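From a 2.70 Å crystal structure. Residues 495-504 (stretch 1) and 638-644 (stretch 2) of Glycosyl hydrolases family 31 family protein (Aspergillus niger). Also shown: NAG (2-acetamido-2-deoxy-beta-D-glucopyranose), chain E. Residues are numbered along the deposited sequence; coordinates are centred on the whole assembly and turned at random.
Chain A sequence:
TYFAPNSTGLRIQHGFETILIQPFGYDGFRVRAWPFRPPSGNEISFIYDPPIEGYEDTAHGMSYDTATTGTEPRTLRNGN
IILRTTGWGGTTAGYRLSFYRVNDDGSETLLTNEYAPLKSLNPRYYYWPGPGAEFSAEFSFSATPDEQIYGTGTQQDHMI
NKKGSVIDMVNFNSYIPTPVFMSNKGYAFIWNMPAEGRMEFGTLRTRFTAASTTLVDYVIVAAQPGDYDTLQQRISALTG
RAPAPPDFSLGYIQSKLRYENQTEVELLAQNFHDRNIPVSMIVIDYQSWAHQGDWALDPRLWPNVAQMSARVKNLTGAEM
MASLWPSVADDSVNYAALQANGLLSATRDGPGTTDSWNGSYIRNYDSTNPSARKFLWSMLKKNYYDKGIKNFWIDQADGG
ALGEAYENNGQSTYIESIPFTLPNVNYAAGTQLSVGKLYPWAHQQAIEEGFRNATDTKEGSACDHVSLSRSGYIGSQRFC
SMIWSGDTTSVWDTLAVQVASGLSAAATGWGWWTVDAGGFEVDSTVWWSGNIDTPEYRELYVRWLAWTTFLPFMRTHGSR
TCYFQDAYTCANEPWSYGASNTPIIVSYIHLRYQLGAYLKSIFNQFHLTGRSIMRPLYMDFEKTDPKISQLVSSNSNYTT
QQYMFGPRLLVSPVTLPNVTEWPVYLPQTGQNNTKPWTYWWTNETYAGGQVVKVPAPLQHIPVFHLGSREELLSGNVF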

# COMPACT_ATOMS: atom_id res chain seq x y z
N LEU A 495 -10.69 14.09 39.75
CA LEU A 495 -9.75 14.98 40.43
C LEU A 495 -8.50 14.24 40.87
O LEU A 495 -7.40 14.81 40.85
N ALA A 496 -8.63 12.97 41.25
CA ALA A 496 -7.47 12.19 41.68
C ALA A 496 -6.56 11.83 40.52
O ALA A 496 -5.33 11.76 40.70
N VAL A 497 -7.11 11.60 39.33
CA VAL A 497 -6.28 11.17 38.21
C VAL A 497 -5.55 12.34 37.56
O VAL A 497 -4.52 12.13 36.92
N GLN A 498 -6.06 13.57 37.69
CA GLN A 498 -5.43 14.71 37.04
C GLN A 498 -4.03 14.96 37.58
O GLN A 498 -3.17 15.47 36.85
N VAL A 499 -3.78 14.62 38.85
CA VAL A 499 -2.48 14.89 39.46
C VAL A 499 -1.39 14.11 38.75
O VAL A 499 -0.34 14.66 38.38
N ALA A 500 -1.61 12.81 38.54
CA ALA A 500 -0.59 11.97 37.91
C ALA A 500 -0.32 12.41 36.47
O ALA A 500 0.80 12.24 35.98
N SER A 501 -1.32 12.96 35.79
CA SER A 501 -1.11 13.46 34.43
C SER A 501 -0.15 14.65 34.42
O SER A 501 0.74 14.73 33.56
N GLY A 502 -0.32 15.58 35.36
CA GLY A 502 0.58 16.71 35.44
C GLY A 502 1.98 16.33 35.88
O GLY A 502 2.95 17.00 35.53
N LEU A 503 2.10 15.26 36.67
CA LEU A 503 3.42 14.79 37.07
C LEU A 503 4.14 14.12 35.91
O LEU A 503 5.36 14.23 35.78
N SER A 504 3.39 13.41 35.05
CA SER A 504 3.99 12.83 33.86
C SER A 504 4.44 13.92 32.89
O SER A 504 5.48 13.79 32.23
N TYR A 638 0.14 7.80 47.37
CA TYR A 638 1.04 8.76 47.99
C TYR A 638 2.01 9.38 46.99
O TYR A 638 2.57 10.45 47.26
N THR A 639 2.23 8.74 45.84
CA THR A 639 3.11 9.28 44.81
C THR A 639 2.39 9.74 43.56
O THR A 639 2.91 10.61 42.85
N THR A 640 1.20 9.20 43.27
CA THR A 640 0.42 9.65 42.13
C THR A 640 -0.51 10.81 42.46
O THR A 640 -1.07 11.41 41.54
N GLN A 641 -0.70 11.13 43.75
CA GLN A 641 -1.60 12.20 44.15
C GLN A 641 -0.95 13.19 45.12
O GLN A 641 -1.64 14.08 45.63
N GLN A 642 0.35 13.06 45.39
CA GLN A 642 1.11 14.05 46.13
C GLN A 642 2.28 14.52 45.28
O GLN A 642 2.77 13.79 44.41
N TYR A 643 2.74 15.75 45.54
CA TYR A 643 3.85 16.30 44.77
C TYR A 643 4.41 17.51 45.50
O TYR A 643 3.76 18.09 46.37
N MET A 644 5.63 17.87 45.12
CA MET A 644 6.26 19.09 45.60
C MET A 644 5.97 20.21 44.61
O MET A 644 6.41 20.15 43.46

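The helix of stretch 1 packs against the end of a second helix and the turn that leads from it into a strand, burying 335 Å² in all. Leu503 is the most heavily covered residue. Its CA-to-CB bond points toward stretch 2, and the mt rotamer (chi1 -62°, chi2 176°) sets CD1 beside the carbonyls of Thr639 and Gln642 and CD2 against Tyr643 at the start of the strand. Leu503 CD1 lies 3.6 Å from Thr639 O and 3.8 Å from Gln642 O, while Leu503 CD2 reaches Tyr643 CB at 3.6 Å.

One helical turn earlier, the CA-to-CB bond of Val499 also points toward stretch 2. With chi1 in the t well, Val499 CG1 sits 3.8 Å from Gln641 CA and 3.9 Å from Tyr643 CD1. The CA-to-CB bond of Tyr643 points toward the helix, with chi1 at 64° (p), and the side chain thus meets both aliphatic residues; its ring lies oblique to them, and its hydroxyl is hydrogen-bonded elsewhere in the structure.

Gln641, the first residue to leave helical phi/psi, matches Val499 in covered area. Its CA-to-CB bond runs sideways, and the mt conformation (chi1 -57°, chi2 180°) carries the amide along the helix to Ala496, placing Gln641 OE1 3.6 Å from Ala496 CB. The same amide reaches the bound sugar: Gln641 NE2 donates a weak hydrogen bond to NAG O7 (3.3 Å, 139°), and NAG O7 also lies 3.8 Å from Ala496 CB.

Between these contacts the backbones come close, Ala500 CA and Thr640 CA being 4.9 Å apart, with the small Ala500 side chain 4.2 Å from Thr640 at their CB atoms. Thr640 O approaches Val499 CB at 3.5 Å and Ala500 N at 3.4 Å, but the angle at the latter is poor. No hydrogen bond joins the two stretches, so their direct association rests on van der Waals packing. Val497, Gln498 and Ser501 point away, as does Met644 on the strand.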

# COMPACT_ATOMS: atom_id res chain seq x y z
CB LEU A 495 -10.44 15.64 41.63
CG LEU A 495 -9.57 16.33 42.67
CD1 LEU A 495 -8.96 17.59 42.10
CD2 LEU A 495 -10.37 16.63 43.92
CB ALA A 496 -7.93 10.92 42.41
CB VAL A 497 -7.10 10.39 37.17
CG1 VAL A 497 -7.93 9.31 37.85
CG2 VAL A 497 -7.98 11.32 36.36
CB GLN A 498 -6.28 15.97 37.22
CG GLN A 498 -7.65 15.90 36.58
CD GLN A 498 -7.60 15.35 35.17
OE1 GLN A 498 -7.01 15.96 34.28
NE2 GLN A 498 -8.23 14.21 34.96
CB VAL A 499 -2.52 14.57 40.96
CG1 VAL A 499 -1.20 14.97 41.62
CG2 VAL A 499 -3.69 15.27 41.63
CB ALA A 500 -1.02 10.51 37.94
CB SER A 501 -2.44 13.83 33.79
OG SER A 501 -2.29 14.12 32.41
CB LEU A 503 3.30 13.84 38.26
CG LEU A 503 2.71 14.48 39.52
CD1 LEU A 503 2.53 13.45 40.63
CD2 LEU A 503 3.58 15.64 39.97
CB SER A 504 3.01 11.88 33.18
OG SER A 504 2.70 10.78 34.02
CB TYR A 638 1.82 8.10 49.12
CG TYR A 638 0.96 7.66 50.28
CD1 TYR A 638 -0.03 8.50 50.78
CD2 TYR A 638 1.11 6.41 50.86
CE1 TYR A 638 -0.83 8.11 51.84
CE2 TYR A 638 0.32 6.01 51.91
CZ TYR A 638 -0.65 6.86 52.40
OH TYR A 638 -1.44 6.46 53.45
CB THR A 639 4.17 8.24 44.42
OG1 THR A 639 3.53 7.00 44.07
CG2 THR A 639 5.13 7.99 45.57
CB THR A 640 -0.40 8.49 41.55
OG1 THR A 640 -1.41 8.09 42.49
CG2 THR A 640 0.50 7.30 41.24
CB GLN A 641 -2.87 11.63 44.78
CG GLN A 641 -3.63 10.66 43.88
CD GLN A 641 -4.88 10.11 44.52
OE1 GLN A 641 -5.36 9.03 44.17
NE2 GLN A 641 -5.43 10.86 45.47
CB GLN A 642 1.65 13.50 47.46
CG GLN A 642 0.61 12.87 48.37
CD GLN A 642 1.22 12.39 49.68
OE1 GLN A 642 0.54 11.77 50.50
NE2 GLN A 642 2.50 12.67 49.87
CB TYR A 643 3.41 16.70 43.36
CG TYR A 643 2.39 17.81 43.32
CD1 TYR A 643 1.03 17.54 43.48
CD2 TYR A 643 2.78 19.13 43.12
CE1 TYR A 643 0.10 18.56 43.44
CE2 TYR A 643 1.85 20.15 43.09
CZ TYR A 643 0.51 19.86 43.24
OH TYR A 643 -0.42 20.87 43.21
CB MET A 644 7.76 18.89 45.78
CG MET A 644 8.14 17.96 46.93
SD MET A 644 7.91 18.66 48.58
CE MET A 644 9.14 19.97 48.57
C1 NAG E . -6.10 5.78 44.83
C2 NAG E . -7.52 6.30 44.83
C3 NAG E . -8.49 5.32 44.28
C4 NAG E . -8.01 4.78 42.96
C5 NAG E . -6.62 4.22 43.13
C6 NAG E . -6.12 3.66 41.81
C7 NAG E . -8.16 8.00 46.50
C8 NAG E . -8.56 8.37 47.91
N2 NAG E . -7.90 6.64 46.16
O3 NAG E . -9.75 5.94 44.15
O4 NAG E . -8.88 3.77 42.50
O5 NAG E . -5.77 5.25 43.57
O6 NAG E . -4.90 4.27 41.46
O7 NAG E . -8.07 8.86 45.65